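Local coordinates for telomerase reverse transcriptase (Takifugu rubripes, PDB 4LMO), which is the catalytic subunit of telomerase, a reverse transcriptase that lengthens chromosome ends from its RNA template, seen here as its RNA-binding domain, at residues C220-E225 with E239-L244; G159-L164 with I233-Q238; R9-G12 with G17-M20. One frame throughout, in Å; residues are numbered along the deposited sequence.

Interaction 1 of 3, residues C220-E225 with E239-L244; sequences CFYATE and EVWAKL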
# COMPACT_ATOMS: atom_id res chain seq x y z
N CYS A 220 1.40 7.85 4.80
CA CYS A 220 0.45 8.58 5.64
C CYS A 220 0.87 8.72 7.10
O CYS A 220 0.32 9.55 7.82
CB CYS A 220 -0.93 7.93 5.57
SG CYS A 220 -1.59 7.80 3.90
N PHE A 221 1.83 7.91 7.53
CA PHE A 221 2.24 7.90 8.93
C PHE A 221 3.75 8.00 9.08
O PHE A 221 4.49 7.80 8.12
CB PHE A 221 1.74 6.62 9.62
CG PHE A 221 0.25 6.46 9.62
CD1 PHE A 221 -0.52 6.99 10.65
CD2 PHE A 221 -0.40 5.77 8.60
CE1 PHE A 221 -1.90 6.85 10.66
CE2 PHE A 221 -1.77 5.62 8.59
CZ PHE A 221 -2.53 6.16 9.63
N TYR A 222 4.19 8.33 10.29
CA TYR A 222 5.58 8.15 10.66
C TYR A 222 5.65 7.44 12.01
O TYR A 222 5.13 7.93 13.01
CB TYR A 222 6.34 9.49 10.72
CG TYR A 222 7.82 9.31 10.97
CD1 TYR A 222 8.72 9.20 9.91
CD2 TYR A 222 8.33 9.23 12.27
CE1 TYR A 222 10.07 9.02 10.13
CE2 TYR A 222 9.68 9.06 12.50
CZ TYR A 222 10.55 8.96 11.43
OH TYR A 222 11.90 8.79 11.66
N ALA A 223 6.28 6.28 12.01
CA ALA A 223 6.45 5.50 13.23
C ALA A 223 7.78 5.83 13.90
O ALA A 223 8.80 5.98 13.23
CB ALA A 223 6.35 4.02 12.94
N THR A 224 7.74 5.96 15.22
CA THR A 224 8.93 6.21 16.03
C THR A 224 8.94 5.28 17.26
O THR A 224 7.89 4.81 17.70
CB THR A 224 9.04 7.70 16.44
OG1 THR A 224 10.31 7.94 17.07
CG2 THR A 224 7.92 8.11 17.40
N GLU A 225 10.14 5.03 17.80
CA GLU A 225 10.33 4.03 18.85
C GLU A 225 10.38 4.61 20.27
O GLU A 225 10.72 3.90 21.22
CB GLU A 225 11.59 3.20 18.59
CG GLU A 225 12.87 4.02 18.52
CD GLU A 225 14.10 3.19 18.19
OE1 GLU A 225 13.97 1.97 17.94
OE2 GLU A 225 15.21 3.77 18.18
N GLU A 239 1.10 14.44 9.23
CA GLU A 239 0.77 15.84 9.50
C GLU A 239 1.11 16.23 10.94
O GLU A 239 1.66 17.30 11.18
CB GLU A 239 -0.71 16.13 9.22
CG GLU A 239 -1.14 15.95 7.77
CD GLU A 239 -1.65 14.55 7.47
OE1 GLU A 239 -1.28 13.60 8.18
OE2 GLU A 239 -2.44 14.41 6.51
N VAL A 240 0.76 15.35 11.88
CA VAL A 240 1.06 15.57 13.29
C VAL A 240 2.57 15.46 13.53
O VAL A 240 3.13 16.18 14.36
CB VAL A 240 0.31 14.59 14.22
CG1 VAL A 240 0.28 15.12 15.65
CG2 VAL A 240 -1.11 14.35 13.73
N TRP A 241 3.21 14.55 12.80
CA TRP A 241 4.66 14.39 12.89
C TRP A 241 5.39 15.60 12.36
O TRP A 241 6.36 16.05 12.97
CB TRP A 241 5.13 13.13 12.18
CG TRP A 241 6.60 12.87 12.41
CD1 TRP A 241 7.65 13.05 11.51
CD2 TRP A 241 7.23 12.40 13.65
NE1 TRP A 241 8.85 12.72 12.09
CE2 TRP A 241 8.67 12.32 13.37
CE3 TRP A 241 6.77 12.04 14.91
CZ2 TRP A 241 9.58 11.90 14.33
CZ3 TRP A 241 7.70 11.62 15.87
CH2 TRP A 241 9.07 11.55 15.58
N ALA A 242 4.91 16.14 11.24
CA ALA A 242 5.46 17.38 10.68
C ALA A 242 5.31 18.56 11.64
O ALA A 242 6.18 19.43 11.69
CB ALA A 242 4.81 17.68 9.34
N LYS A 243 4.22 18.58 12.40
CA LYS A 243 4.00 19.59 13.44
C LYS A 243 4.96 19.42 14.62
O LYS A 243 5.50 20.41 15.13
CB LYS A 243 2.54 19.55 13.93
CG LYS A 243 2.13 20.71 14.84
CD LYS A 243 1.26 21.74 14.13
CE LYS A 243 2.08 22.76 13.35
NZ LYS A 243 1.24 23.92 12.91
N LEU A 244 5.17 18.18 15.05
CA LEU A 244 6.10 17.88 16.15
C LEU A 244 7.54 18.27 15.82
O LEU A 244 8.24 18.84 16.66
CB LEU A 244 6.03 16.41 16.56
CG LEU A 244 4.82 15.90 17.36
CD1 LEU A 244 4.81 14.38 17.38
CD2 LEU A 244 4.81 16.46 18.78
O HOH W 1 -1.85 11.12 7.05
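Strand 221-224 runs beside the first turns of helix 238-251, and the backbones come nearest at Tyr-222 and Trp-241, whose CA atoms are 6.7 Å apart. The two side chains leave their backbones side by side and form an offset stack. The phenol ring lies over the five-membered ring of the indole, with centroids 4.1 Å apart and planes 18° from parallel. Tyr-222 CD2 sits over the middle of the indole face, 3.3 Å from Trp-241 CE2. Tyr-222 CB rests on the same five-membered ring in a CH-pi contact. Both residues hold CG anti to the backbone N (chi1 -174° for Tyr-222, -173° for Trp-241), which sends the rings out alongside each other. Farther along the strand, Thr-224 CG2 reaches the six-membered ring at Trp-241 CZ3, 3.8 Å away. At the other end, a water lies 2.8 Å from both Cys-220 O and Glu-239 OE1 and can donate to either. An alanine in place of Trp-241 would probably strip the Tyr-222 ring of its stacking partner and open a gap beside Thr-224. The contact joins the helix to the hairpin before it, mainly through ring-to-ring dispersion, with a water between two acceptors.

Interaction 2 of 3, residues G159-L164 with I233-Q238; sequences GKFERL and IRFYRQ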
# COMPACT_ATOMS: atom_id res chain seq x y z
N GLY A 159 3.92 -5.54 14.47
CA GLY A 159 4.92 -4.49 14.34
C GLY A 159 6.26 -5.02 13.86
O GLY A 159 7.31 -4.46 14.18
N LYS A 160 6.21 -6.12 13.12
CA LYS A 160 7.40 -6.73 12.54
C LYS A 160 7.26 -6.69 11.02
O LYS A 160 7.04 -7.71 10.36
CB LYS A 160 7.58 -8.17 13.05
CG LYS A 160 7.92 -8.25 14.53
CD LYS A 160 7.84 -9.68 15.04
CE LYS A 160 8.16 -9.74 16.53
NZ LYS A 160 8.06 -11.13 17.06
N PHE A 161 7.40 -5.48 10.48
CA PHE A 161 7.15 -5.18 9.07
C PHE A 161 8.16 -5.83 8.11
O PHE A 161 7.97 -5.81 6.89
CB PHE A 161 7.12 -3.66 8.85
CG PHE A 161 5.94 -2.98 9.49
CD1 PHE A 161 4.80 -2.69 8.75
CD2 PHE A 161 5.98 -2.60 10.83
CE1 PHE A 161 3.71 -2.05 9.34
CE2 PHE A 161 4.90 -1.96 11.42
CZ PHE A 161 3.77 -1.69 10.68
N GLU A 162 9.23 -6.40 8.67
CA GLU A 162 10.27 -7.06 7.88
C GLU A 162 10.25 -8.59 8.05
O GLU A 162 11.05 -9.29 7.43
CB GLU A 162 11.65 -6.47 8.22
CG GLU A 162 12.32 -7.00 9.48
CD GLU A 162 11.69 -6.52 10.78
OE1 GLU A 162 10.68 -5.78 10.75
OE2 GLU A 162 12.22 -6.88 11.86
N ARG A 163 9.33 -9.08 8.87
CA ARG A 163 9.18 -10.52 9.10
C ARG A 163 7.93 -11.07 8.42
O ARG A 163 7.28 -12.00 8.91
CB ARG A 163 9.21 -10.83 10.60
CG ARG A 163 10.57 -10.56 11.23
CD ARG A 163 10.58 -10.78 12.73
NE ARG A 163 11.80 -10.25 13.34
CZ ARG A 163 12.10 -10.34 14.63
NH1 ARG A 163 11.28 -10.93 15.48
NH2 ARG A 163 13.24 -9.82 15.08
N LEU A 164 7.61 -10.48 7.27
CA LEU A 164 6.54 -10.91 6.38
C LEU A 164 6.81 -12.33 5.87
O LEU A 164 7.95 -12.67 5.56
CB LEU A 164 6.48 -9.93 5.20
CG LEU A 164 5.31 -9.87 4.21
CD1 LEU A 164 5.26 -8.48 3.59
CD2 LEU A 164 5.38 -10.93 3.13
N ILE A 233 6.13 1.08 19.81
CA ILE A 233 6.08 1.75 18.51
C ILE A 233 4.83 2.61 18.41
O ILE A 233 3.71 2.11 18.57
CB ILE A 233 6.14 0.74 17.34
CG1 ILE A 233 7.41 -0.13 17.42
CG2 ILE A 233 6.05 1.44 15.99
CD1 ILE A 233 8.72 0.64 17.46
N ARG A 234 5.02 3.90 18.16
CA ARG A 234 3.92 4.84 17.97
C ARG A 234 3.82 5.30 16.51
O ARG A 234 4.81 5.72 15.92
CB ARG A 234 4.08 6.06 18.88
CG ARG A 234 3.81 5.79 20.36
CD ARG A 234 3.99 7.06 21.18
NE ARG A 234 3.61 6.88 22.58
CZ ARG A 234 3.61 7.84 23.50
NH1 ARG A 234 3.97 9.08 23.18
NH2 ARG A 234 3.25 7.57 24.74
N PHE A 235 2.61 5.22 15.95
CA PHE A 235 2.34 5.73 14.61
C PHE A 235 1.70 7.11 14.68
O PHE A 235 0.60 7.26 15.20
CB PHE A 235 1.38 4.81 13.86
CG PHE A 235 1.94 3.46 13.53
CD1 PHE A 235 1.65 2.36 14.33
CD2 PHE A 235 2.74 3.27 12.40
CE1 PHE A 235 2.16 1.11 14.03
CE2 PHE A 235 3.25 2.02 12.10
CZ PHE A 235 2.96 0.94 12.91
N TYR A 236 2.39 8.12 14.14
CA TYR A 236 1.81 9.45 14.02
C TYR A 236 1.38 9.70 12.58
O TYR A 236 2.14 9.43 11.65
CB TYR A 236 2.80 10.53 14.45
CG TYR A 236 3.06 10.61 15.93
CD1 TYR A 236 2.33 11.47 16.75
CD2 TYR A 236 4.06 9.82 16.52
CE1 TYR A 236 2.57 11.54 18.11
CE2 TYR A 236 4.30 9.89 17.89
CZ TYR A 236 3.56 10.75 18.67
OH TYR A 236 3.82 10.81 20.02
N ARG A 237 0.17 10.22 12.39
CA ARG A 237 -0.23 10.80 11.11
C ARG A 237 0.88 11.77 10.71
O ARG A 237 1.31 12.59 11.54
CB ARG A 237 -1.55 11.54 11.22
CG ARG A 237 -2.78 10.67 11.45
CD ARG A 237 -3.44 10.24 10.15
NE ARG A 237 -3.72 11.37 9.27
CZ ARG A 237 -4.89 11.99 9.15
NH1 ARG A 237 -5.94 11.59 9.86
NH2 ARG A 237 -5.02 13.00 8.31
N GLN A 238 1.35 11.69 9.47
CA GLN A 238 2.52 12.46 9.05
C GLN A 238 2.35 13.97 9.26
O GLN A 238 3.33 14.69 9.46
CB GLN A 238 2.95 12.12 7.61
CG GLN A 238 2.74 13.22 6.58
CD GLN A 238 1.44 13.07 5.81
OE1 GLN A 238 0.92 11.97 5.66
NE2 GLN A 238 0.92 14.19 5.32
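Phe-161 and Phe-235 touch at their outer ring atoms, with no overlap of faces. The planes stand 70° apart and the centroids are 6.0 Å from each other. Phe-161 brings its CZ and CE2 corner to the edge of Phe-235, near the plane of that ring. From the side of Phe-161 the approach is oblique. The closest atoms are the two ring ends, with Phe-161 CZ 3.5 Å from Phe-235 CZ. Phe-161 CE2 is 3.8 Å from Phe-235 CZ, and Phe-235 CE2 is 4.0 Å from Phe-161 CZ.

The side chains come from opposite directions. In both, CG is anti to the carbonyl carbon (chi1 -67°), and each ring extends from its own backbone into the space between the segments. Phe-161 lies in a type I beta turn from Lys-160 to Arg-163, closed by a backbone hydrogen bond from Arg-163 N to Lys-160 O of 3.1 Å. The turn follows helix 142-158. Gly-159, just after the helix, has positive phi, which favours glycine. Phe-235 belongs to strand 234-237, and its ring also packs on Val-217 of helix 191-220 and on Ala-223 of the paired strand. Phe-161 in turn meets the ring of Phe-155.

The contact thus joins the loop after helix 142-158 to the two-stranded antiparallel sheet. Between the segments it rests on dispersion between a few outer ring carbons, at the edge of Phe-235, with no polar bond or stack between them. The other neighbours of each ring probably help set its angle.

Interaction 3 of 3, residues R9-G12 with G17-M20; sequences RTLG and GRGM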
# COMPACT_ATOMS: atom_id res chain seq x y z
N ARG A 9 8.31 14.73 -2.98
CA ARG A 9 8.27 13.46 -3.72
C ARG A 9 9.53 12.63 -3.48
O ARG A 9 9.45 11.43 -3.20
CB ARG A 9 8.09 13.71 -5.22
CG ARG A 9 6.70 13.41 -5.75
CD ARG A 9 6.66 13.46 -7.27
NE ARG A 9 6.01 14.67 -7.77
CZ ARG A 9 6.63 15.82 -8.05
NH1 ARG A 9 7.94 15.94 -7.88
NH2 ARG A 9 5.93 16.85 -8.51
N THR A 10 10.69 13.29 -3.58
CA THR A 10 11.99 12.64 -3.44
C THR A 10 12.24 12.15 -2.02
O THR A 10 12.57 10.98 -1.81
CB THR A 10 13.13 13.59 -3.86
OG1 THR A 10 12.90 14.08 -5.19
CG2 THR A 10 14.47 12.86 -3.82
N LEU A 11 12.08 13.05 -1.05
CA LEU A 11 12.27 12.72 0.36
C LEU A 11 11.23 11.71 0.83
O LEU A 11 11.53 10.85 1.68
CB LEU A 11 12.22 13.98 1.23
CG LEU A 11 13.37 14.99 1.12
CD1 LEU A 11 13.10 16.19 2.02
CD2 LEU A 11 14.71 14.37 1.46
N GLY A 12 10.03 11.80 0.28
CA GLY A 12 8.95 10.85 0.55
C GLY A 12 9.29 9.46 0.04
O GLY A 12 9.06 8.47 0.74
N GLY A 17 6.64 9.38 5.07
CA GLY A 17 6.06 10.35 6.00
C GLY A 17 5.81 11.72 5.39
O GLY A 17 5.99 12.74 6.07
N ARG A 18 5.40 11.75 4.13
CA ARG A 18 5.15 13.01 3.41
C ARG A 18 3.80 13.00 2.68
O ARG A 18 3.55 13.85 1.83
CB ARG A 18 6.27 13.30 2.40
CG ARG A 18 7.69 13.27 2.96
CD ARG A 18 8.07 14.57 3.64
NE ARG A 18 9.47 14.54 4.07
CZ ARG A 18 10.12 15.56 4.63
NH1 ARG A 18 9.52 16.72 4.84
NH2 ARG A 18 11.39 15.41 4.97
N GLY A 19 2.94 12.04 3.00
CA GLY A 19 1.63 11.95 2.37
C GLY A 19 1.61 11.16 1.08
O GLY A 19 2.61 10.57 0.67
N MET A 20 0.45 11.18 0.42
CA MET A 20 0.15 10.29 -0.70
C MET A 20 0.84 10.60 -2.02
O MET A 20 0.81 9.77 -2.94
CB MET A 20 -1.37 10.21 -0.90
CG MET A 20 -2.10 9.47 0.21
SD MET A 20 -1.59 7.75 0.34
CE MET A 20 -2.45 7.05 -1.07
O HOH W 2 10.81 12.26 4.32
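Arg-18 lays one face of its guanidinium group against the side chain of Leu-11. Leu-11 CD1 touches that face, 3.5 Å from Arg-18 NH2 and 4.0 Å from Arg-18 CZ. Leu-11 CB lies farther in, 4.0 Å from Arg-18 NE. The stem of the arginine passes over the helix backbone, where Arg-18 CG comes to 3.6 Å from Gly-12 CA. A bend at chi2 (-82°) turns the chain after CG, carrying the charged end to Leu-11 while CG stays by the glycine.

Gly-12 suits this close approach. A side chain on its CA would begin tight against Arg-18 CB. One water completes the polar part of the contact. It accepts from Arg-18 NE at 2.7 Å, at the edge of the guanidinium and in its plane, and gives a weak bond to Leu-11 O at 3.1 Å. The arginine is thereby tied to the helix backbone through water, while its flat face meets the apolar leucine.

Gly-17 and Gly-19 both have positive phi, which helps the chain turn back past the helix it has just left. Their backbones are hydrogen-bonded to Arg-218 and Ala-219 of helix 191-220. The contact is thus a local fold-back of the chain on the end of helix 6-15. Leu-11 and Gly-12 belong to the TFLY motif, which is involved in RNA binding.

In the fold
Interactions 1 and 2 share one antiparallel hairpin, strands 221-224 and 234-237, and their centres are about 12 Å apart. Tyr-222 N lies 2.7 Å from Tyr-236 O, a probable hydrogen bond between the strands. Interaction 1 joins helix 238-251 to the hairpin, and interaction 2 brings the loop after helix 142-158 against it. Interaction 3 lies about 12 Å from interaction 1 and 17 Å from interaction 2, between centres. It touches interaction 1 where Met-20 SD packs 3.6 Å from Cys-220 SG. The hairpin and the N-terminal segment carrying the TFLY motif are thus neighbours within the RNA-binding domain.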